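Local coordinates for response regulator receiver domain protein (CheY-like) (Methylobacillus flagellatus KT, PDB 3I42) that probably serves as a phosphoacceptor receiver module in two-component signalling, its output being unknown, at residues E10-A16 against D31-S35; G27-D31 against R46-A50; A39-S44 against Q68-M74; K79-G85 against F99-K105. One frame throughout, in Å; residues are numbered along the deposited sequence.

Overall arrangement
The four contacts illustrate how a doubly wound parallel sheet, ordered 28-33, 4-9, 50-54, 79-84, 101-104, is tied together by contacts between segments apart in sequence. Contacts 1 and 2 share Asp31 and edge strand 28-33, with centres about 14 Å apart. Contact 3, about 14 Å from contact 2 and 17 Å from contact 1 between centres, packs helix 36-45 against helix 62-71; along the chain it opens after contact 1 closes and alternates its segments with those of contact 2. Contact 4 comes last, pairing 79-84 with the other edge strand; Arg70 and Asp100 bridge it to contact 3, centres about 18 Å apart. Contacts 1 and 4 both supply one pocket, around Asp54, the predicted phosphorylation site.

Contact 1: E10-A16 against D31-S35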
loop_
_atom_site.group_PDB
_atom_site.type_symbol
_atom_site.label_atom_id
_atom_site.label_comp_id
_atom_site.label_asym_id
_atom_site.label_seq_id
_atom_site.Cartn_x
_atom_site.Cartn_y
_atom_site.Cartn_z
ATOM N N GLU A 10 -6.352 14.892 13.499
ATOM C CA GLU A 10 -7.519 14.284 14.101
ATOM C C GLU A 10 -8.297 15.407 14.746
ATOM O O GLU A 10 -7.716 16.204 15.511
ATOM C CB GLU A 10 -7.057 13.249 15.160
ATOM C CG GLU A 10 -8.091 12.883 16.213
ATOM C CD GLU A 10 -9.397 12.381 15.617
ATOM O OE1 GLU A 10 -9.350 11.450 14.782
ATOM O OE2 GLU A 10 -10.476 12.911 15.992
ATOM N N ASP A 11 -9.590 15.482 14.447
ATOM C CA ASP A 11 -10.407 16.618 14.898
ATOM C C ASP A 11 -11.010 16.519 16.296
ATOM O O ASP A 11 -11.401 17.556 16.857
ATOM C CB ASP A 11 -11.518 16.942 13.903
ATOM C CG ASP A 11 -12.350 15.741 13.561
ATOM O OD1 ASP A 11 -11.770 14.675 13.246
ATOM O OD2 ASP A 11 -13.597 15.878 13.602
ATOM N N TYR A 12 -11.085 15.310 16.852
ATOM C CA TYR A 12 -11.622 15.115 18.199
ATOM C C TYR A 12 -10.527 15.250 19.252
ATOM O O TYR A 12 -9.646 14.406 19.336
ATOM C CB TYR A 12 -12.328 13.744 18.315
ATOM C CG TYR A 12 -13.004 13.538 19.665
ATOM C CD1 TYR A 12 -13.580 14.619 20.353
ATOM C CD2 TYR A 12 -13.068 12.271 20.249
ATOM C CE1 TYR A 12 -14.184 14.440 21.596
ATOM C CE2 TYR A 12 -13.688 12.083 21.488
ATOM C CZ TYR A 12 -14.235 13.167 22.150
ATOM O OH TYR A 12 -14.842 12.981 23.364
ATOM N N GLN A 13 -10.579 16.315 20.051
ATOM C CA GLN A 13 -9.510 16.578 21.019
ATOM C C GLN A 13 -9.176 15.349 21.878
ATOM O O GLN A 13 -8.018 14.933 21.959
ATOM C CB GLN A 13 -9.891 17.745 21.911
ATOM C CG GLN A 13 -8.886 17.966 23.022
ATOM C CD GLN A 13 -9.359 18.965 24.048
ATOM O OE1 GLN A 13 -10.395 19.608 23.872
ATOM N NE2 GLN A 13 -8.575 19.134 25.127
ATOM N N ALA A 14 -10.190 14.771 22.516
ATOM C CA ALA A 14 -9.969 13.631 23.397
ATOM C C ALA A 14 -9.305 12.432 22.677
ATOM O O ALA A 14 -8.382 11.837 23.219
ATOM C CB ALA A 14 -11.275 13.220 24.083
ATOM N N ALA A 15 -9.752 12.101 21.460
ATOM C CA ALA A 15 -9.074 11.061 20.654
ATOM C C ALA A 15 -7.628 11.435 20.333
ATOM O O ALA A 15 -6.735 10.587 20.336
ATOM C CB ALA A 15 -9.842 10.775 19.364
ATOM N N ALA A 16 -7.407 12.714 20.049
ATOM C CA ALA A 16 -6.076 13.203 19.707
ATOM C C ALA A 16 -5.078 13.069 20.861
ATOM O O ALA A 16 -3.951 12.597 20.669
ATOM C CB ALA A 16 -6.150 14.665 19.208
ATOM N N ASP A 31 2.806 15.972 18.157
ATOM C CA ASP A 31 1.828 17.073 18.158
ATOM C C ASP A 31 0.574 16.603 17.463
ATOM O O ASP A 31 0.588 15.667 16.667
ATOM C CB ASP A 31 2.321 18.298 17.365
ATOM C CG ASP A 31 3.758 18.684 17.687
ATOM O OD1 ASP A 31 4.220 18.381 18.805
ATOM O OD2 ASP A 31 4.425 19.299 16.819
ATOM N N TYR A 32 -0.504 17.296 17.727
ATOM C CA TYR A 32 -1.701 17.044 16.989
ATOM C C TYR A 32 -2.274 18.359 16.468
ATOM O O TYR A 32 -2.090 19.414 17.076
ATOM C CB TYR A 32 -2.712 16.259 17.825
ATOM C CG TYR A 32 -3.454 17.004 18.938
ATOM C CD1 TYR A 32 -4.604 17.750 18.660
ATOM C CD2 TYR A 32 -3.038 16.895 20.287
ATOM C CE1 TYR A 32 -5.294 18.418 19.676
ATOM C CE2 TYR A 32 -3.709 17.560 21.320
ATOM C CZ TYR A 32 -4.843 18.317 21.000
ATOM O OH TYR A 32 -5.541 18.968 21.994
ATOM N N VAL A 33 -2.969 18.275 15.344
ATOM C CA VAL A 33 -3.733 19.385 14.833
ATOM C C VAL A 33 -5.083 18.821 14.499
ATOM O O VAL A 33 -5.228 17.609 14.375
ATOM C CB VAL A 33 -3.061 19.994 13.569
ATOM C CG1 VAL A 33 -1.827 20.735 13.956
ATOM C CG2 VAL A 33 -2.745 18.910 12.575
ATOM N N MET A 34 -6.076 19.681 14.346
ATOM C CA MET A 34 -7.464 19.198 14.239
ATOM C C MET A 34 -8.119 19.433 12.857
ATOM O O MET A 34 -9.319 19.223 12.690
ATOM C CB MET A 34 -8.315 19.747 15.400
ATOM C CG MET A 34 -7.969 19.130 16.791
ATOM S SD MET A 34 -8.830 19.911 18.240
ATOM C CE MET A 34 -7.820 21.370 18.464
ATOM N N SER A 35 -7.330 19.822 11.857
ATOM C CA SER A 35 -7.852 20.046 10.486
ATOM C C SER A 35 -6.756 19.880 9.453
ATOM O O SER A 35 -5.555 19.987 9.775
ATOM C CB SER A 35 -8.470 21.453 10.345
ATOM O OG SER A 35 -7.473 22.456 10.534
#
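This is a surface contact within a beta-alpha-beta unit: the loop leaving strand 4-9 and the first turn of helix 13-25 meet the end of edge strand 28-33. A single hydrogen bond, Glu10 N to Val33 O at 3.1 Å and nearly linear, carries the parallel pairing one step past strand 4-9. A CA-H...O contact from Met34 CA to Glu10 O (3.3 Å) extends it, and Asp11 CB reaches Met34 O at 3.4 Å. Further on, Ala16 turns its methyl onto the face of the Tyr32 ring, a CH-pi contact with CB 3.7 Å from the ring centroid, while Gln13 CG lies 3.6 Å from Tyr32 OH. Within the loop, Tyr12 N, at the N-cap position of helix 13-25, donates to Glu10 OE2 at 2.6 Å. Glu10 OE1 and OD2 of Asp54, the predicted phosphoacceptor, form a close pair of like charges. An acidic pair such as Glu10 and Asp11 after the first strand is the hallmark of the receiver-domain pocket, serving magnesium binding in relatives.

Contact 2: G27-D31 against R46-A50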
loop_
_atom_site.group_PDB
_atom_site.type_symbol
_atom_site.label_atom_id
_atom_site.label_comp_id
_atom_site.label_asym_id
_atom_site.label_seq_id
_atom_site.Cartn_x
_atom_site.Cartn_y
_atom_site.Cartn_z
ATOM N N GLY A 27 7.810 6.174 22.829
ATOM C CA GLY A 27 9.072 6.914 22.607
ATOM C C GLY A 27 9.120 7.975 21.499
ATOM O O GLY A 27 10.205 8.311 20.981
ATOM N N PHE A 28 7.948 8.491 21.127
ATOM C CA PHE A 28 7.834 9.529 20.110
ATOM C C PHE A 28 7.552 10.830 20.795
ATOM O O PHE A 28 6.943 10.843 21.851
ATOM C CB PHE A 28 6.673 9.204 19.171
ATOM C CG PHE A 28 7.072 8.370 18.022
ATOM C CD1 PHE A 28 7.849 7.216 18.218
ATOM C CD2 PHE A 28 6.727 8.739 16.726
ATOM C CE1 PHE A 28 8.265 6.425 17.119
ATOM C CE2 PHE A 28 7.115 7.977 15.635
ATOM C CZ PHE A 28 7.887 6.817 15.815
ATOM N N GLN A 29 7.980 11.931 20.200
ATOM C CA GLN A 29 7.356 13.207 20.531
ATOM C C GLN A 29 6.252 13.429 19.497
ATOM O O GLN A 29 6.468 13.165 18.314
ATOM C CB GLN A 29 8.365 14.359 20.491
ATOM C CG GLN A 29 7.880 15.602 21.255
ATOM C CD GLN A 29 8.163 16.918 20.516
ATOM O OE1 GLN A 29 9.326 17.331 20.372
ATOM N NE2 GLN A 29 7.088 17.592 20.060
ATOM N N ALA A 30 5.093 13.918 19.928
ATOM C CA ALA A 30 3.929 14.001 19.055
ATOM C C ALA A 30 3.139 15.273 19.256
ATOM O O ALA A 30 2.857 15.618 20.391
ATOM C CB ALA A 30 3.023 12.800 19.277
ATOM N N ASP A 31 2.806 15.972 18.157
ATOM C CA ASP A 31 1.828 17.073 18.158
ATOM C C ASP A 31 0.574 16.603 17.463
ATOM O O ASP A 31 0.588 15.667 16.667
ATOM C CB ASP A 31 2.321 18.298 17.365
ATOM C CG ASP A 31 3.758 18.684 17.687
ATOM O OD1 ASP A 31 4.220 18.381 18.805
ATOM O OD2 ASP A 31 4.425 19.299 16.819
ATOM N N ARG A 46 7.419 22.752 10.545
ATOM C CA ARG A 46 8.170 21.692 11.231
ATOM C C ARG A 46 8.239 20.422 10.387
ATOM O O ARG A 46 7.328 20.140 9.602
ATOM C CB ARG A 46 7.540 21.346 12.585
ATOM C CG ARG A 46 6.873 22.501 13.351
ATOM C CD ARG A 46 7.157 22.407 14.867
ATOM N NE ARG A 46 7.238 21.017 15.357
ATOM C CZ ARG A 46 7.628 20.647 16.584
ATOM N NH1 ARG A 46 7.655 19.355 16.902
ATOM N NH2 ARG A 46 7.991 21.552 17.497
ATOM N N GLY A 47 9.314 19.655 10.558
ATOM C CA GLY A 47 9.474 18.357 9.882
ATOM C C GLY A 47 9.028 17.244 10.815
ATOM O O GLY A 47 9.152 17.362 12.034
ATOM N N TYR A 48 8.486 16.180 10.247
ATOM C CA TYR A 48 8.012 15.051 11.017
ATOM C C TYR A 48 8.499 13.789 10.390
ATOM O O TYR A 48 8.643 13.710 9.179
ATOM C CB TYR A 48 6.493 15.042 11.068
ATOM C CG TYR A 48 5.952 16.195 11.863
ATOM C CD1 TYR A 48 5.932 16.152 13.268
ATOM C CD2 TYR A 48 5.486 17.339 11.230
ATOM C CE1 TYR A 48 5.453 17.228 14.013
ATOM C CE2 TYR A 48 5.010 18.434 11.969
ATOM C CZ TYR A 48 4.986 18.370 13.345
ATOM O OH TYR A 48 4.497 19.439 14.073
ATOM N N ASP A 49 8.743 12.785 11.219
ATOM C CA ASP A 49 9.111 11.482 10.726
ATOM C C ASP A 49 7.881 10.678 10.315
ATOM O O ASP A 49 7.951 9.871 9.394
ATOM C CB ASP A 49 9.895 10.725 11.810
ATOM C CG ASP A 49 11.157 11.482 12.253
ATOM O OD1 ASP A 49 12.163 11.440 11.506
ATOM O OD2 ASP A 49 11.134 12.128 13.324
ATOM N N ALA A 50 6.774 10.869 11.045
ATOM C CA ALA A 50 5.532 10.125 10.791
ATOM C C ALA A 50 4.338 11.050 10.951
ATOM O O ALA A 50 4.284 11.852 11.870
ATOM C CB ALA A 50 5.401 8.943 11.737
#
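Asp31 OD2 is the polar hub here, accepting a hydrogen bond from Tyr48 OH at 2.8 Å. The same oxygen forms a weak, charge-only salt bridge with Arg46 NH1 at 3.2 Å: it sits over the face of the guanidinium, and no N-H points at it. Arg46 NE adds a weak hydrogen bond to Tyr48 OH (3.4 Å), closing a small triangle of acid, phenol and guanidinium. Next to it, Gln29 NE2 approaches Arg46 NH1 to 3.7 Å without bonding. Packing takes over towards the start of strand 28-33, where Phe28 CE2 touches Ala50 CB at 4.4 Å, the methyl lying at the ring edge. The Phe28 ring also meets Leu23 of helix 13-25 and Leu116 of helix 109-119, on the side of the sheet those helices cover. Strand 4-9 separates strand 28-33 from strand 50-54, which the loop 46-50 leads into, so the contact is made by side chains. The chemistry thus divides into a charged cluster that ties the loop after helix 36-45 to the edge strand, and a modest apolar touch at the other end; the hydrogen bond from the buried Tyr48 is the more specific link.

Contact 3: A39-S44 against Q68-M74; sequences ALHAMS and QLRALPM
A helix packs against the end of another helix and the extended tail that follows it, through mostly aliphatic side chains and with no hydrogen bond between them. Residues 39-44 are helical throughout; Gln68 and Leu69 lie near the end of helix 62-71, and the chain runs extended from Leu72 (psi 152°) through Pro73 and Met74. In the register, CA of Leu40 lies 6.5 Å from CA of Leu69, and CA of Ser44 7.3 Å from CA of Leu72. Leu40, Leu69 and Leu72 all take the m,t rotamer. Leu72 CD1 enters the hollow between Leu40, Met43 and Ser44, 3.8 Å from both Leu40 CD2 and Met43 CB and 4.4 Å from Ser44 N. Leu69 CD2 fills the neighbouring hollow, 3.7 Å from Leu40 CD2, 4.0 Å from Met43 CG and 4.1 Å from Ala39 C. In return, Leu40 CD2 rests on Gln68 CB at 3.9 Å. Met43 takes chi1 -73° (m), chi2 -119° (between wells) and chi3 41° (p), bringing CE to 3.9 Å from Met74 SD. Such packing is characteristic of the doubly wound CheY-like fold: both helices lie on one face of the sheet, Met43 and Leu69 resting on Val51, Ala39 reaching Val9, and Leu69 touching Phe80.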
loop_
_atom_site.group_PDB
_atom_site.type_symbol
_atom_site.label_atom_id
_atom_site.label_comp_id
_atom_site.label_asym_id
_atom_site.label_seq_id
_atom_site.Cartn_x
_atom_site.Cartn_y
_atom_site.Cartn_z
ATOM N N ALA A 39 -2.744 21.086 9.512
ATOM C CA ALA A 39 -1.709 20.119 9.117
ATOM C C ALA A 39 -0.731 20.689 8.083
ATOM O O ALA A 39 0.496 20.585 8.244
ATOM C CB ALA A 39 -2.330 18.830 8.594
ATOM N N LEU A 40 -1.282 21.258 7.011
ATOM C CA LEU A 40 -0.476 22.009 6.025
ATOM C C LEU A 40 0.371 23.087 6.670
ATOM O O LEU A 40 1.555 23.125 6.433
ATOM C CB LEU A 40 -1.365 22.623 4.944
ATOM C CG LEU A 40 -1.806 21.544 3.949
ATOM C CD1 LEU A 40 -3.094 21.950 3.232
ATOM C CD2 LEU A 40 -0.702 21.235 2.947
ATOM N N HIS A 41 -0.214 23.935 7.517
ATOM C CA HIS A 41 0.602 24.928 8.244
ATOM C C HIS A 41 1.662 24.298 9.121
ATOM O O HIS A 41 2.791 24.800 9.163
ATOM C CB HIS A 41 -0.252 25.891 9.062
ATOM C CG HIS A 41 -1.107 26.793 8.222
ATOM N ND1 HIS A 41 -2.485 26.831 8.328
ATOM C CD2 HIS A 41 -0.783 27.676 7.243
ATOM C CE1 HIS A 41 -2.969 27.702 7.456
ATOM N NE2 HIS A 41 -1.958 28.227 6.784
ATOM N N ALA A 42 1.319 23.195 9.808
ATOM C CA ALA A 42 2.284 22.485 10.677
ATOM C C ALA A 42 3.429 21.865 9.886
ATOM O O ALA A 42 4.587 21.921 10.292
ATOM C CB ALA A 42 1.585 21.424 11.543
ATOM N N MET A 43 3.110 21.275 8.745
ATOM C CA MET A 43 4.136 20.595 7.955
ATOM C C MET A 43 5.016 21.571 7.181
ATOM O O MET A 43 6.124 21.217 6.762
ATOM C CB MET A 43 3.487 19.593 7.020
ATOM C CG MET A 43 2.980 18.400 7.768
ATOM S SD MET A 43 3.748 16.910 7.228
ATOM C CE MET A 43 5.470 17.320 6.985
ATOM N N SER A 44 4.502 22.787 6.987
ATOM C CA SER A 44 5.287 23.906 6.478
ATOM C C SER A 44 6.456 24.119 7.423
ATOM O O SER A 44 7.616 23.953 7.051
ATOM C CB SER A 44 4.468 25.213 6.461
ATOM O OG SER A 44 3.402 25.190 5.528
ATOM N N GLN A 68 -1.666 16.544 -0.777
ATOM C CA GLN A 68 -1.107 17.897 -0.539
ATOM C C GLN A 68 0.179 17.880 0.261
ATOM O O GLN A 68 1.152 18.555 -0.096
ATOM C CB GLN A 68 -2.073 18.858 0.186
ATOM C CG GLN A 68 -3.572 18.844 -0.184
ATOM C CD GLN A 68 -3.849 18.863 -1.682
ATOM O OE1 GLN A 68 -3.382 19.754 -2.385
ATOM N NE2 GLN A 68 -4.636 17.883 -2.176
ATOM N N LEU A 69 0.183 17.139 1.370
ATOM C CA LEU A 69 1.349 17.085 2.269
ATOM C C LEU A 69 2.584 16.501 1.594
ATOM O O LEU A 69 3.695 17.008 1.785
ATOM C CB LEU A 69 1.021 16.286 3.546
ATOM C CG LEU A 69 -0.138 16.760 4.422
ATOM C CD1 LEU A 69 -0.366 15.788 5.608
ATOM C CD2 LEU A 69 0.095 18.178 4.940
ATOM N N ARG A 70 2.390 15.456 0.795
ATOM C CA ARG A 70 3.480 14.884 0.009
ATOM C C ARG A 70 4.117 15.887 -0.957
ATOM O O ARG A 70 5.303 15.771 -1.287
ATOM C CB ARG A 70 2.988 13.696 -0.796
ATOM C CG ARG A 70 2.868 12.404 0.004
ATOM C CD ARG A 70 2.761 11.197 -0.928
ATOM N NE ARG A 70 2.606 9.958 -0.172
ATOM C CZ ARG A 70 3.595 9.348 0.476
ATOM N NH1 ARG A 70 4.835 9.857 0.477
ATOM N NH2 ARG A 70 3.337 8.233 1.144
ATOM N N ALA A 71 3.318 16.846 -1.431
ATOM C CA ALA A 71 3.782 17.818 -2.419
ATOM C C ALA A 71 4.445 19.032 -1.773
ATOM O O ALA A 71 5.037 19.838 -2.462
ATOM C CB ALA A 71 2.628 18.251 -3.355
ATOM N N LEU A 72 4.352 19.174 -0.458
ATOM C CA LEU A 72 5.081 20.234 0.224
ATOM C C LEU A 72 6.589 20.024 0.109
ATOM O O LEU A 72 7.050 18.878 -0.024
ATOM C CB LEU A 72 4.688 20.311 1.687
ATOM C CG LEU A 72 3.385 21.014 1.994
ATOM C CD1 LEU A 72 2.991 20.732 3.439
ATOM C CD2 LEU A 72 3.541 22.501 1.768
ATOM N N PRO A 73 7.371 21.126 0.143
ATOM C CA PRO A 73 8.809 20.924 0.124
ATOM C C PRO A 73 9.246 20.487 1.515
ATOM O O PRO A 73 9.073 21.233 2.508
ATOM C CB PRO A 73 9.377 22.312 -0.217
ATOM C CG PRO A 73 8.199 23.252 -0.315
ATOM C CD PRO A 73 7.033 22.549 0.324
ATOM N N MET A 74 9.766 19.267 1.571
ATOM C CA MET A 74 10.261 18.680 2.788
ATOM C C MET A 74 11.746 18.409 2.605
ATOM O O MET A 74 12.173 17.810 1.603
ATOM C CB MET A 74 9.530 17.366 3.072
ATOM C CG MET A 74 8.204 17.513 3.802
ATOM S SD MET A 74 7.306 15.939 3.836
ATOM C CE MET A 74 6.767 15.801 2.110
#

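Contact 4: K79-G85 against F99-K105; sequences KFVAVSG and FDFYLEK
Strand 79-84 and edge strand 101-104 run parallel, their axes 24° apart and 4.5 Å at closest approach, with CA-CA spacings of 4.6 to 5.0 Å from Val81-Phe101 to Ser84-Glu104, the last bridge. Lys79 lays CB at the edge of the Phe101 ring (CE2 3.9 Å). Phe80 N donates to Asp100 OD2 (2.9 Å), while Phe80 O receives Asp100 N (2.8 Å) and, weakly, Phe101 N (3.3 Å). Val81, chi1 t, sets CG1 3.8 Å from Leu103 CD1. Ala82 N bonds Phe101 O (2.9 Å) and Ala82 O takes Leu103 N (2.8 Å); its methyl sits over the Phe99 ring (chi1 m), CB 3.6 Å from the centroid, in a CH-pi contact. Val83, also t, touches Lys105 CE through CG1 (3.6 Å). Ser84 N bonds Leu103 O (3.0 Å), and Ser84 O receives Lys105 N (2.8 Å). Side chains alternate: Val81, Val83, Phe101 and Leu103 share the face where Leu103 meets helix 109-119; Ala82 and Tyr102 take the other, where Tyr102 packs on Cys96 of the second subunit. Lys105, largely extended, salt-bridges Asp54 through NZ; Ser84, whose OG bonds Phe86 N, occupies the position of the conserved Ser/Thr, and together they are typical of the receiver-domain phosphorylation site.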
loop_
_atom_site.group_PDB
_atom_site.type_symbol
_atom_site.label_atom_id
_atom_site.label_comp_id
_atom_site.label_asym_id
_atom_site.label_seq_id
_atom_site.Cartn_x
_atom_site.Cartn_y
_atom_site.Cartn_z
ATOM N N LYS A 79 6.817 9.533 6.719
ATOM C CA LYS A 79 5.972 8.377 6.445
ATOM C C LYS A 79 4.583 8.781 6.848
ATOM O O LYS A 79 4.428 9.504 7.841
ATOM C CB LYS A 79 6.433 7.198 7.277
ATOM C CG LYS A 79 7.881 6.793 7.025
ATOM C CD LYS A 79 8.007 5.857 5.866
ATOM C CE LYS A 79 8.575 6.585 4.655
ATOM N NZ LYS A 79 9.328 5.666 3.756
ATOM N N PHE A 80 3.590 8.346 6.064
ATOM C CA PHE A 80 2.203 8.777 6.203
ATOM C C PHE A 80 1.377 7.561 6.500
ATOM O O PHE A 80 1.485 6.570 5.780
ATOM C CB PHE A 80 1.680 9.460 4.903
ATOM C CG PHE A 80 2.389 10.752 4.588
ATOM C CD1 PHE A 80 1.957 11.937 5.132
ATOM C CD2 PHE A 80 3.537 10.760 3.781
ATOM C CE1 PHE A 80 2.654 13.140 4.908
ATOM C CE2 PHE A 80 4.233 11.954 3.515
ATOM C CZ PHE A 80 3.784 13.145 4.099
ATOM N N VAL A 81 0.529 7.661 7.532
ATOM C CA VAL A 81 -0.253 6.535 8.046
ATOM C C VAL A 81 -1.721 6.904 7.964
ATOM O O VAL A 81 -2.110 7.955 8.461
ATOM C CB VAL A 81 0.073 6.281 9.559
ATOM C CG1 VAL A 81 -0.518 4.964 10.030
ATOM C CG2 VAL A 81 1.575 6.317 9.802
ATOM N N ALA A 82 -2.535 6.049 7.348
ATOM C CA ALA A 82 -3.983 6.244 7.266
ATOM C C ALA A 82 -4.618 5.656 8.500
ATOM O O ALA A 82 -4.326 4.520 8.869
ATOM C CB ALA A 82 -4.558 5.526 6.069
ATOM N N VAL A 83 -5.542 6.384 9.095
ATOM C CA VAL A 83 -6.215 5.890 10.274
ATOM C C VAL A 83 -7.690 5.873 9.944
ATOM O O VAL A 83 -8.296 6.923 9.754
ATOM C CB VAL A 83 -5.936 6.801 11.487
ATOM C CG1 VAL A 83 -6.774 6.381 12.685
ATOM C CG2 VAL A 83 -4.420 6.825 11.802
ATOM N N SER A 84 -8.252 4.678 9.834
ATOM C CA SER A 84 -9.612 4.548 9.367
ATOM C C SER A 84 -10.451 3.747 10.327
ATOM O O SER A 84 -9.955 2.833 10.974
ATOM C CB SER A 84 -9.620 3.834 8.020
ATOM O OG SER A 84 -10.969 3.696 7.547
ATOM N N GLY A 85 -11.740 4.055 10.381
ATOM C CA GLY A 85 -12.698 3.159 11.034
ATOM C C GLY A 85 -13.051 1.940 10.181
ATOM O O GLY A 85 -13.484 0.911 10.707
ATOM N N PHE A 99 -0.433 6.133 1.028
ATOM C CA PHE A 99 -0.018 5.979 2.436
ATOM C C PHE A 99 1.012 4.876 2.549
ATOM O O PHE A 99 1.051 3.965 1.734
ATOM C CB PHE A 99 -1.192 5.645 3.322
ATOM C CG PHE A 99 -2.128 6.764 3.532
ATOM C CD1 PHE A 99 -1.893 7.704 4.536
ATOM C CD2 PHE A 99 -3.275 6.867 2.756
ATOM C CE1 PHE A 99 -2.780 8.757 4.750
ATOM C CE2 PHE A 99 -4.173 7.927 2.953
ATOM C CZ PHE A 99 -3.931 8.872 3.957
ATOM N N ASP A 100 1.854 4.964 3.563
ATOM C CA ASP A 100 2.890 3.968 3.775
ATOM C C ASP A 100 2.427 2.875 4.749
ATOM O O ASP A 100 2.858 1.727 4.644
ATOM C CB ASP A 100 4.151 4.667 4.299
ATOM C CG ASP A 100 4.652 5.761 3.356
ATOM O OD1 ASP A 100 5.069 5.425 2.230
ATOM O OD2 ASP A 100 4.619 6.948 3.743
ATOM N N PHE A 101 1.569 3.253 5.695
ATOM C CA PHE A 101 1.065 2.340 6.726
ATOM C C PHE A 101 -0.392 2.633 6.961
ATOM O O PHE A 101 -0.890 3.705 6.656
ATOM C CB PHE A 101 1.839 2.478 8.068
ATOM C CG PHE A 101 3.339 2.376 7.930
ATOM C CD1 PHE A 101 3.978 1.145 7.941
ATOM C CD2 PHE A 101 4.113 3.518 7.786
ATOM C CE1 PHE A 101 5.354 1.067 7.793
ATOM C CE2 PHE A 101 5.507 3.445 7.660
ATOM C CZ PHE A 101 6.123 2.234 7.656
ATOM N N TYR A 102 -1.091 1.663 7.516
ATOM C CA TYR A 102 -2.522 1.758 7.635
ATOM C C TYR A 102 -2.880 1.234 9.022
ATOM O O TYR A 102 -2.337 0.236 9.445
ATOM C CB TYR A 102 -3.208 0.953 6.499
ATOM C CG TYR A 102 -2.493 1.044 5.149
ATOM C CD1 TYR A 102 -2.890 1.980 4.149
ATOM C CD2 TYR A 102 -1.419 0.205 4.865
ATOM C CE1 TYR A 102 -2.204 2.056 2.888
ATOM C CE2 TYR A 102 -0.728 0.290 3.635
ATOM C CZ TYR A 102 -1.129 1.206 2.662
ATOM O OH TYR A 102 -0.422 1.235 1.479
ATOM N N LEU A 103 -3.758 1.958 9.719
ATOM C CA LEU A 103 -4.251 1.641 11.057
ATOM C C LEU A 103 -5.761 1.600 11.015
ATOM O O LEU A 103 -6.399 2.378 10.308
ATOM C CB LEU A 103 -3.847 2.742 12.041
ATOM C CG LEU A 103 -2.427 2.680 12.570
ATOM C CD1 LEU A 103 -2.126 3.927 13.366
ATOM C CD2 LEU A 103 -2.267 1.428 13.448
ATOM N N GLU A 104 -6.351 0.691 11.767
ATOM C CA GLU A 104 -7.805 0.662 11.866
ATOM C C GLU A 104 -8.180 1.048 13.289
ATOM O O GLU A 104 -7.568 0.557 14.235
ATOM C CB GLU A 104 -8.270 -0.751 11.545
ATOM C CG GLU A 104 -9.692 -0.883 11.101
ATOM C CD GLU A 104 -10.069 -2.334 10.894
ATOM O OE1 GLU A 104 -9.253 -3.095 10.326
ATOM O OE2 GLU A 104 -11.175 -2.718 11.316
ATOM N N LYS A 105 -9.149 1.945 13.460
ATOM C CA LYS A 105 -9.661 2.259 14.817
ATOM C C LYS A 105 -10.410 1.062 15.444
ATOM O O LYS A 105 -11.035 0.276 14.730
ATOM C CB LYS A 105 -10.569 3.482 14.819
ATOM C CG LYS A 105 -9.867 4.769 14.473
ATOM C CD LYS A 105 -10.903 5.801 14.093
ATOM C CE LYS A 105 -10.367 6.825 13.114
ATOM N NZ LYS A 105 -11.441 7.752 12.652
#